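Local coordinates for protein endoglucanase (Clostridium thermocellum, PDB 2C4X) that probably degrades cellulose as part of a larger cellulosomal enzyme, of which this fragment supplies the C-terminal PKD domain and the carbohydrate-binding module CBM44, which recognises beta-glucan chains including xyloglucan, at residues P5-P10 with V77-G82; P68-V73 with T88-V93; L138-T143 with F243-D248. The protein carries 1 engineered substitution. All coordinates share one frame; numbering follows the deposited sequence.

In the fold
The chain is two beta domains in tandem, and the three contacts sample both. Contacts 1 and 2 belong to the PKD domain and share the hairpin of strands 69-79 and 84-93: contact 2 pairs the start of the first strand with the end of the second, while contact 1, centred about 28 Å away, joins the turn between them to the N-terminal segment at a calcium ion. Contact 3 lies in the CBM44 beta-sandwich, its centre about 34 Å from that of contact 2 and about 61 Å from that of contact 1, and ends at a second calcium, bound by Asp-248. The side chain of Pro-68 in contact 2 is about 14 Å from this second ion.

Contact 1: residues P5-P10 with V77-G82; sequences PENQAP and VTDNQG. With CA (calcium ion), chain B.
Asn-7 and Asp-79 meet tip to tip at a calcium site of the PKD domain, where the N-terminal segment 5-10 runs past the end of strand 69-79 and the type I turn from Asp-79 to Gly-82. Both ends of the Asn-7 amide are engaged: OD1 binds the calcium ion at 2.4 Å, while ND2 donates to OD2 of Asp-79 at 3.0 Å. This bond lies close to the amide plane and uses the syn lone pair of the carboxylate oxygen, although amide and carboxylate planes are turned 43° apart. CG of Asn-7 stands anti to its backbone N (chi1 178°), which carries the amide across to segment 77-82.

Asp-79 OD2 is itself a calcium ligand, as is the carbonyl oxygen of Gln-8; OD2 therefore serves both the metal and the Asn-7 amide. Asp-36 and Asp-38 add further carboxylate oxygens, and the accumulated negative charge would be offset by the ion. The other oxygen, OD1, accepts the backbone N of Gln-81 from above the carboxylate plane, closing an Asx turn, and also the N of Ala-83, so the turn fixes the rotation of a metal ligand.

The Gln-81 side chain slides past that of Asn-7 in the opposite direction. Two waters connect its NE2 to the site: one, at 2.6 Å from NE2 of Gln-81, donates to OD1 of Asn-7; the other accepts from NE2, donates to OD1 of Asn-80 and binds the calcium. Pro-10 crosses Asp-79 at about a right angle, its CD 3.6 Å from OD2 of Asp-79. On the same proline ring, CB of Pro-10 rests 3.8 Å from CG1 of Val-77.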
loop_
_atom_site.group_PDB
_atom_site.type_symbol
_atom_site.label_atom_id
_atom_site.label_comp_id
_atom_site.label_asym_id
_atom_site.label_seq_id
_atom_site.Cartn_x
_atom_site.Cartn_y
_atom_site.Cartn_z
ATOM N N PRO A 5 17.484 46.241 17.484
ATOM C CA PRO A 5 16.862 45.105 18.182
ATOM C C PRO A 5 16.033 44.213 17.240
ATOM O O PRO A 5 14.817 44.061 17.439
ATOM C CB PRO A 5 15.960 45.781 19.235
ATOM C CG PRO A 5 16.434 47.203 19.321
ATOM C CD PRO A 5 16.980 47.538 17.967
ATOM N N GLU A 6 16.704 43.618 16.248
ATOM C CA GLU A 6 16.059 42.905 15.128
ATOM C C GLU A 6 15.013 41.852 15.509
ATOM O O GLU A 6 15.287 40.943 16.298
ATOM C CB GLU A 6 17.128 42.261 14.235
ATOM C CG GLU A 6 17.468 43.054 12.979
ATOM C CD GLU A 6 16.557 42.716 11.799
ATOM O OE1 GLU A 6 16.195 41.527 11.630
ATOM O OE2 GLU A 6 16.219 43.646 11.029
ATOM N N ASN A 7 13.825 41.968 14.918
ATOM C CA ASN A 7 12.738 41.016 15.163
ATOM C C ASN A 7 13.087 39.582 14.744
ATOM O O ASN A 7 13.500 39.348 13.608
ATOM C CB ASN A 7 11.454 41.467 14.451
ATOM C CG ASN A 7 10.302 40.485 14.645
ATOM O OD1 ASN A 7 10.131 39.921 15.726
ATOM N ND2 ASN A 7 9.505 40.290 13.608
ATOM N N GLN A 8 12.920 38.634 15.666
ATOM C CA GLN A 8 13.059 37.210 15.348
ATOM C C GLN A 8 11.786 36.683 14.704
ATOM O O GLN A 8 10.669 36.965 15.186
ATOM C CB GLN A 8 13.374 36.386 16.597
ATOM C CG GLN A 8 14.703 36.711 17.225
ATOM C CD GLN A 8 14.901 36.034 18.567
ATOM O OE1 GLN A 8 14.413 34.929 18.811
ATOM N NE2 GLN A 8 15.618 36.699 19.442
ATOM N N ALA A 9 11.952 35.924 13.620
ATOM C CA ALA A 9 10.823 35.269 12.962
ATOM C C ALA A 9 10.282 34.153 13.861
ATOM O O ALA A 9 11.047 33.507 14.564
ATOM C CB ALA A 9 11.225 34.723 11.591
ATOM N N PRO A 10 8.953 33.949 13.860
ATOM C CA PRO A 10 8.377 32.941 14.739
ATOM C C PRO A 10 8.777 31.531 14.286
ATOM O O PRO A 10 9.289 31.359 13.174
ATOM C CB PRO A 10 6.863 33.150 14.595
ATOM C CG PRO A 10 6.681 33.875 13.288
ATOM C CD PRO A 10 7.941 34.656 13.047
ATOM N N VAL A 77 3.255 30.749 9.696
ATOM C CA VAL A 77 2.965 31.418 10.946
ATOM C C VAL A 77 3.541 32.829 10.867
ATOM O O VAL A 77 4.705 33.011 10.492
ATOM C CB VAL A 77 3.594 30.610 12.120
ATOM C CG1 VAL A 77 3.659 31.418 13.381
ATOM C CG2 VAL A 77 2.818 29.326 12.360
ATOM N N THR A 78 2.729 33.829 11.214
ATOM C CA THR A 78 3.147 35.216 11.118
ATOM C C THR A 78 3.017 35.871 12.480
ATOM O O THR A 78 1.994 35.717 13.148
ATOM C CB THR A 78 2.310 35.977 10.053
ATOM O OG1 THR A 78 2.351 35.242 8.824
ATOM C CG2 THR A 78 2.819 37.403 9.818
ATOM N N ASP A 79 4.066 36.581 12.890
ATOM C CA ASP A 79 4.075 37.257 14.187
ATOM C C ASP A 79 3.452 38.666 14.141
ATOM O O ASP A 79 3.011 39.131 13.073
ATOM C CB ASP A 79 5.483 37.247 14.814
ATOM C CG ASP A 79 6.467 38.163 14.106
ATOM O OD1 ASP A 79 6.051 39.071 13.371
ATOM O OD2 ASP A 79 7.685 37.997 14.312
ATOM N N ASN A 80 3.409 39.320 15.303
ATOM C CA ASN A 80 2.833 40.665 15.466
ATOM C C ASN A 80 3.531 41.781 14.667
ATOM O O ASN A 80 2.979 42.869 14.495
ATOM C CB ASN A 80 2.777 41.044 16.958
ATOM C CG ASN A 80 4.157 41.053 17.623
ATOM O OD1 ASN A 80 4.819 40.024 17.723
ATOM N ND2 ASN A 80 4.586 42.223 18.085
ATOM N N GLN A 81 4.734 41.500 14.177
ATOM C CA GLN A 81 5.498 42.447 13.385
ATOM C C GLN A 81 5.588 42.080 11.893
ATOM O O GLN A 81 6.319 42.720 11.140
ATOM C CB GLN A 81 6.883 42.614 13.996
ATOM C CG GLN A 81 6.880 43.515 15.230
ATOM C CD GLN A 81 8.203 43.516 15.954
ATOM O OE1 GLN A 81 8.942 44.490 15.888
ATOM N NE2 GLN A 81 8.515 42.422 16.648
ATOM N N GLY A 82 4.850 41.052 11.481
ATOM C CA GLY A 82 4.787 40.648 10.075
ATOM C C GLY A 82 5.865 39.704 9.556
ATOM O O GLY A 82 5.911 39.430 8.354
HETATM CA CA CA B . 8.889 37.990 16.434
HETATM O O HOH W 1 10.754 41.970 17.953
HETATM O O HOH W 2 7.491 39.880 17.002
#

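Contact 2: residues P68-V73 with T88-V93; sequences PGTYKV and TATIKV
Gly-69 to Val-73 pair with Ala-89 to Val-93 in the antiparallel beta hairpin of strands 69-79 and 84-93, at the end remote from its turn; 84-93 is an outermost strand of the four-stranded PKD sheet. Backbone hydrogen bonds carry the pairing. Gly-69 with Val-93, Tyr-71 with Ile-91 and Val-73 with Ala-89 are hydrogen-bonded pairs, each closed by two N-H to O=C bonds; that from Tyr-71 N to Ile-91 O is 2.8 Å long and almost straight at 177°. Between them, CA-H...O contacts fill the gaps, as from CA of Thr-90 to O of Tyr-71. Gly-69 has phi 151°, where a CB would press on the carbonyl oxygen of Pro-68.

Apolar contacts gather on the face of Tyr-71, Val-73, Ile-91 and Val-93. CG2 of Ile-91 touches two residues across the pair, 3.9 Å from CB of Tyr-71 and 3.8 Å from CG2 of Val-73. With CG anti to the carbonyl carbon (chi1 -59°), the Tyr-71 ring leans back toward the start of its strand and meets Val-93 on the neighbouring one, whose CG2 approaches CD2 and CE2 obliquely; Tyr-65 stacks on this ring, and the hydroxyl bonds to the carbonyl oxygen of Asn-67. Phe-29 of strand 27-30 touches both Val-73 and Ile-91, joining this face to the domain interior.

The opposite face, with Thr-70, Lys-72, Thr-90 and Lys-92, is exposed. CG of Lys-92 passes near OG1 of Thr-70, after which the extended lysine chain leads away. In both threonines the methyl is anti to the backbone N, and CG2 of Thr-70 presses on CG2 of Thr-90 at a tight 3.2 Å.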
loop_
_atom_site.group_PDB
_atom_site.type_symbol
_atom_site.label_atom_id
_atom_site.label_comp_id
_atom_site.label_asym_id
_atom_site.label_seq_id
_atom_site.Cartn_x
_atom_site.Cartn_y
_atom_site.Cartn_z
ATOM N N PRO A 68 -8.713 10.461 -2.335
ATOM C CA PRO A 68 -7.469 9.883 -1.818
ATOM C C PRO A 68 -6.233 10.510 -2.475
ATOM O O PRO A 68 -6.325 11.092 -3.561
ATOM C CB PRO A 68 -7.579 8.388 -2.158
ATOM C CG PRO A 68 -8.631 8.276 -3.193
ATOM C CD PRO A 68 -9.516 9.490 -3.114
ATOM N N GLY A 69 -5.092 10.400 -1.807
ATOM C CA GLY A 69 -3.853 10.898 -2.360
ATOM C C GLY A 69 -2.892 11.314 -1.274
ATOM O O GLY A 69 -3.179 11.182 -0.083
ATOM N N THR A 70 -1.747 11.818 -1.708
ATOM C CA THR A 70 -0.724 12.331 -0.816
ATOM C C THR A 70 -0.645 13.844 -0.997
ATOM O O THR A 70 -0.366 14.332 -2.091
ATOM C CB THR A 70 0.623 11.644 -1.097
ATOM O OG1 THR A 70 0.476 10.238 -0.868
ATOM C CG2 THR A 70 1.707 12.175 -0.182
ATOM N N TYR A 71 -0.906 14.568 0.087
ATOM C CA TYR A 71 -0.994 16.020 0.065
ATOM C C TYR A 71 0.144 16.670 0.859
ATOM O O TYR A 71 0.495 16.200 1.937
ATOM C CB TYR A 71 -2.349 16.452 0.640
ATOM C CG TYR A 71 -3.528 15.888 -0.134
ATOM C CD1 TYR A 71 -4.018 16.548 -1.251
ATOM C CD2 TYR A 71 -4.125 14.665 0.234
ATOM C CE1 TYR A 71 -5.096 16.038 -1.978
ATOM C CE2 TYR A 71 -5.220 14.135 -0.497
ATOM C CZ TYR A 71 -5.686 14.834 -1.598
ATOM O OH TYR A 71 -6.742 14.367 -2.331
ATOM N N LYS A 72 0.711 17.748 0.320
ATOM C CA LYS A 72 1.679 18.557 1.057
ATOM C C LYS A 72 0.935 19.678 1.771
ATOM O O LYS A 72 0.297 20.505 1.125
ATOM C CB LYS A 72 2.734 19.150 0.118
ATOM C CG LYS A 72 3.533 18.116 -0.656
ATOM C CD LYS A 72 4.366 18.755 -1.785
ATOM C CE LYS A 72 5.678 19.327 -1.293
ATOM N NZ LYS A 72 6.650 19.495 -2.436
ATOM N N VAL A 73 1.006 19.688 3.097
ATOM C CA VAL A 73 0.328 20.700 3.902
ATOM C C VAL A 73 1.388 21.683 4.364
ATOM O O VAL A 73 2.348 21.292 5.031
ATOM C CB VAL A 73 -0.433 20.077 5.104
ATOM C CG1 VAL A 73 -1.139 21.175 5.955
ATOM C CG2 VAL A 73 -1.434 19.034 4.597
ATOM N N THR A 88 6.317 22.490 6.368
ATOM C CA THR A 88 5.555 21.667 5.426
ATOM C C THR A 88 5.672 20.197 5.806
ATOM O O THR A 88 6.770 19.700 6.074
ATOM C CB THR A 88 6.042 21.885 3.952
ATOM O OG1 THR A 88 5.890 23.267 3.608
ATOM C CG2 THR A 88 5.245 21.048 2.957
ATOM N N ALA A 89 4.536 19.508 5.857
ATOM C CA ALA A 89 4.543 18.070 6.092
ATOM C C ALA A 89 3.575 17.412 5.118
ATOM O O ALA A 89 2.736 18.087 4.509
ATOM C CB ALA A 89 4.173 17.743 7.549
ATOM N N THR A 90 3.693 16.096 4.983
ATOM C CA THR A 90 2.899 15.334 4.037
ATOM C C THR A 90 1.825 14.526 4.769
ATOM O O THR A 90 2.082 13.963 5.834
ATOM C CB THR A 90 3.826 14.397 3.197
ATOM O OG1 THR A 90 4.500 15.173 2.199
ATOM C CG2 THR A 90 3.038 13.313 2.507
ATOM N N ILE A 91 0.626 14.481 4.197
ATOM C CA ILE A 91 -0.437 13.624 4.711
ATOM C C ILE A 91 -0.969 12.719 3.592
ATOM O O ILE A 91 -1.255 13.186 2.475
ATOM C CB ILE A 91 -1.587 14.471 5.376
ATOM C CG1 ILE A 91 -2.580 13.576 6.142
ATOM C CG2 ILE A 91 -2.310 15.372 4.343
ATOM C CD1 ILE A 91 -3.575 14.383 6.997
ATOM N N LYS A 92 -1.090 11.429 3.896
ATOM C CA LYS A 92 -1.673 10.476 2.964
ATOM C C LYS A 92 -3.113 10.147 3.348
ATOM O O LYS A 92 -3.408 9.800 4.494
ATOM C CB LYS A 92 -0.818 9.204 2.859
ATOM C CG LYS A 92 -1.345 8.217 1.824
ATOM C CD LYS A 92 -0.497 6.948 1.723
ATOM C CE LYS A 92 -1.329 5.818 1.121
ATOM N NZ LYS A 92 -0.499 4.631 0.782
ATOM N N VAL A 93 -4.008 10.272 2.377
ATOM C CA VAL A 93 -5.426 10.009 2.578
ATOM C C VAL A 93 -5.797 8.812 1.701
ATOM O O VAL A 93 -5.482 8.782 0.504
ATOM C CB VAL A 93 -6.294 11.245 2.209
ATOM C CG1 VAL A 93 -7.799 10.982 2.449
ATOM C CG2 VAL A 93 -5.831 12.509 2.988
#

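Contact 3: residues L138-T143 with F243-D248; sequences LKWTVT and FTIYVD. With CA (calcium ion), chain C.
Strands 138-143 and 243-248 run antiparallel, their axes 4.6 Å apart at closest approach, with Leu-138, Trp-140 and Val-142 in hydrogen-bonded pairs with Val-247, Ile-245 and Phe-243. Both are inner strands of one five-stranded sheet of the CBM44 beta-sandwich.

On the inward face, the Phe-243 ring lies beside Val-142, whose CB sits over one ring face, 3.9 Å from the centroid, in a CH-pi contact. A chi1 of 58°, placing CG between backbone N and carbonyl carbon, swings the ring there. Trp-140 lies alongside Ile-245, its CE3 3.8 Å from CG2 of Ile-245.

On the other face, OG1 of Thr-141 and OG1 of Thr-244 share a hydrogen bond of 3.0 Å. The extended Lys-139 chain runs beside Tyr-246, with CG of Lys-139 3.6 Å from CE2 of Tyr-246. NZ of Lys-139 forms a salt bridge with Glu-129.

Asp-248 binds a calcium ion through both carboxylate oxygens; carboxylates of Asp-99 and Glu-106 and backbone carbonyls of Asn-104, Lys-133 and Arg-136 complete the site. Strands 120-127 and 165-172 flank the pair within the sheet, while 148-155 and 229-238 of the facing sheet pack against Trp-140 and Val-247.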
loop_
_atom_site.group_PDB
_atom_site.type_symbol
_atom_site.label_atom_id
_atom_site.label_comp_id
_atom_site.label_asym_id
_atom_site.label_seq_id
_atom_site.Cartn_x
_atom_site.Cartn_y
_atom_site.Cartn_z
ATOM N N LEU A 138 -9.417 -12.229 -3.118
ATOM C CA LEU A 138 -9.307 -13.643 -3.485
ATOM C C LEU A 138 -9.166 -14.517 -2.252
ATOM O O LEU A 138 -8.576 -14.106 -1.241
ATOM C CB LEU A 138 -8.131 -13.891 -4.441
ATOM C CG LEU A 138 -8.207 -13.278 -5.843
ATOM C CD1 LEU A 138 -7.016 -13.711 -6.702
ATOM C CD2 LEU A 138 -9.536 -13.617 -6.534
ATOM N N LYS A 139 -9.727 -15.718 -2.342
ATOM C CA LYS A 139 -9.601 -16.725 -1.309
ATOM C C LYS A 139 -8.960 -17.938 -1.963
ATOM O O LYS A 139 -9.541 -18.552 -2.861
ATOM C CB LYS A 139 -10.975 -17.066 -0.728
ATOM C CG LYS A 139 -10.977 -18.147 0.333
ATOM C CD LYS A 139 -12.407 -18.468 0.755
ATOM C CE LYS A 139 -12.459 -19.706 1.621
ATOM N NZ LYS A 139 -13.831 -19.963 2.159
ATOM N N TRP A 140 -7.756 -18.261 -1.514
ATOM C CA TRP A 140 -6.925 -19.274 -2.153
ATOM C C TRP A 140 -6.717 -20.427 -1.185
ATOM O O TRP A 140 -6.025 -20.287 -0.177
ATOM C CB TRP A 140 -5.595 -18.637 -2.579
ATOM C CG TRP A 140 -4.539 -19.550 -3.196
ATOM C CD1 TRP A 140 -4.740 -20.676 -3.955
ATOM C CD2 TRP A 140 -3.115 -19.359 -3.132
ATOM N NE1 TRP A 140 -3.522 -21.207 -4.345
ATOM C CE2 TRP A 140 -2.512 -20.418 -3.854
ATOM C CE3 TRP A 140 -2.292 -18.394 -2.527
ATOM C CZ2 TRP A 140 -1.114 -20.542 -3.984
ATOM C CZ3 TRP A 140 -0.898 -18.515 -2.659
ATOM C CH2 TRP A 140 -0.326 -19.581 -3.384
ATOM N N THR A 141 -7.342 -21.560 -1.487
ATOM C CA THR A 141 -7.271 -22.730 -0.612
ATOM C C THR A 141 -6.356 -23.789 -1.213
ATOM O O THR A 141 -6.583 -24.259 -2.326
ATOM C CB THR A 141 -8.677 -23.320 -0.320
ATOM O OG1 THR A 141 -9.544 -22.282 0.161
ATOM C CG2 THR A 141 -8.601 -24.436 0.725
ATOM N N VAL A 142 -5.321 -24.148 -0.457
ATOM C CA VAL A 142 -4.313 -25.108 -0.898
ATOM C C VAL A 142 -4.378 -26.387 -0.069
ATOM O O VAL A 142 -4.394 -26.344 1.166
ATOM C CB VAL A 142 -2.881 -24.514 -0.809
ATOM C CG1 VAL A 142 -1.826 -25.539 -1.270
ATOM C CG2 VAL A 142 -2.777 -23.222 -1.612
ATOM N N THR A 143 -4.423 -27.519 -0.768
ATOM C CA THR A 143 -4.324 -28.832 -0.149
ATOM C C THR A 143 -2.991 -29.442 -0.573
ATOM O O THR A 143 -2.811 -29.825 -1.737
ATOM C CB THR A 143 -5.499 -29.737 -0.569
ATOM O OG1 THR A 143 -6.728 -29.023 -0.397
ATOM C CG2 THR A 143 -5.538 -31.023 0.266
ATOM N N PHE A 243 -4.934 -25.342 3.908
ATOM C CA PHE A 243 -4.850 -23.981 4.437
ATOM C C PHE A 243 -5.392 -22.953 3.441
ATOM O O PHE A 243 -5.415 -23.194 2.226
ATOM C CB PHE A 243 -3.409 -23.638 4.860
ATOM C CG PHE A 243 -2.389 -23.762 3.750
ATOM C CD1 PHE A 243 -1.782 -24.986 3.470
ATOM C CD2 PHE A 243 -2.023 -22.652 2.999
ATOM C CE1 PHE A 243 -0.839 -25.105 2.451
ATOM C CE2 PHE A 243 -1.086 -22.760 1.977
ATOM C CZ PHE A 243 -0.486 -23.992 1.706
ATOM N N THR A 244 -5.821 -21.803 3.957
ATOM C CA THR A 244 -6.422 -20.775 3.118
ATOM C C THR A 244 -5.715 -19.437 3.251
ATOM O O THR A 244 -5.590 -18.876 4.344
ATOM C CB THR A 244 -7.953 -20.639 3.370
ATOM O OG1 THR A 244 -8.592 -21.861 2.988
ATOM C CG2 THR A 244 -8.543 -19.505 2.539
ATOM N N ILE A 245 -5.245 -18.944 2.109
ATOM C CA ILE A 245 -4.586 -17.648 2.017
ATOM C C ILE A 245 -5.534 -16.675 1.329
ATOM O O ILE A 245 -6.265 -17.055 0.419
ATOM C CB ILE A 245 -3.240 -17.782 1.260
ATOM C CG1 ILE A 245 -2.195 -18.432 2.176
ATOM C CG2 ILE A 245 -2.746 -16.432 0.736
ATOM C CD1 ILE A 245 -1.096 -19.145 1.442
ATOM N N TYR A 246 -5.544 -15.428 1.798
ATOM C CA TYR A 246 -6.324 -14.379 1.159
ATOM C C TYR A 246 -5.391 -13.370 0.502
ATOM O O TYR A 246 -4.327 -13.050 1.038
ATOM C CB TYR A 246 -7.252 -13.696 2.166
ATOM C CG TYR A 246 -8.275 -14.628 2.776
ATOM C CD1 TYR A 246 -7.951 -15.425 3.871
ATOM C CD2 TYR A 246 -9.561 -14.721 2.251
ATOM C CE1 TYR A 246 -8.885 -16.293 4.433
ATOM C CE2 TYR A 246 -10.502 -15.582 2.807
ATOM C CZ TYR A 246 -10.157 -16.363 3.901
ATOM O OH TYR A 246 -11.081 -17.214 4.468
ATOM N N VAL A 247 -5.795 -12.897 -0.671
ATOM C CA VAL A 247 -4.989 -11.985 -1.483
ATOM C C VAL A 247 -5.885 -10.872 -2.001
ATOM O O VAL A 247 -6.965 -11.134 -2.527
ATOM C CB VAL A 247 -4.338 -12.703 -2.700
ATOM C CG1 VAL A 247 -3.489 -11.727 -3.511
ATOM C CG2 VAL A 247 -3.500 -13.909 -2.248
ATOM N N ASP A 248 -5.434 -9.632 -1.857
ATOM C CA ASP A 248 -6.238 -8.488 -2.285
ATOM C C ASP A 248 -5.364 -7.284 -2.510
ATOM O O ASP A 248 -4.249 -7.218 -1.990
ATOM C CB ASP A 248 -7.315 -8.141 -1.242
ATOM C CG ASP A 248 -8.372 -7.183 -1.780
ATOM O OD1 ASP A 248 -8.535 -7.095 -3.018
ATOM O OD2 ASP A 248 -9.052 -6.506 -0.972
HETATM CA CA CA C . -10.542 -5.510 -2.733
#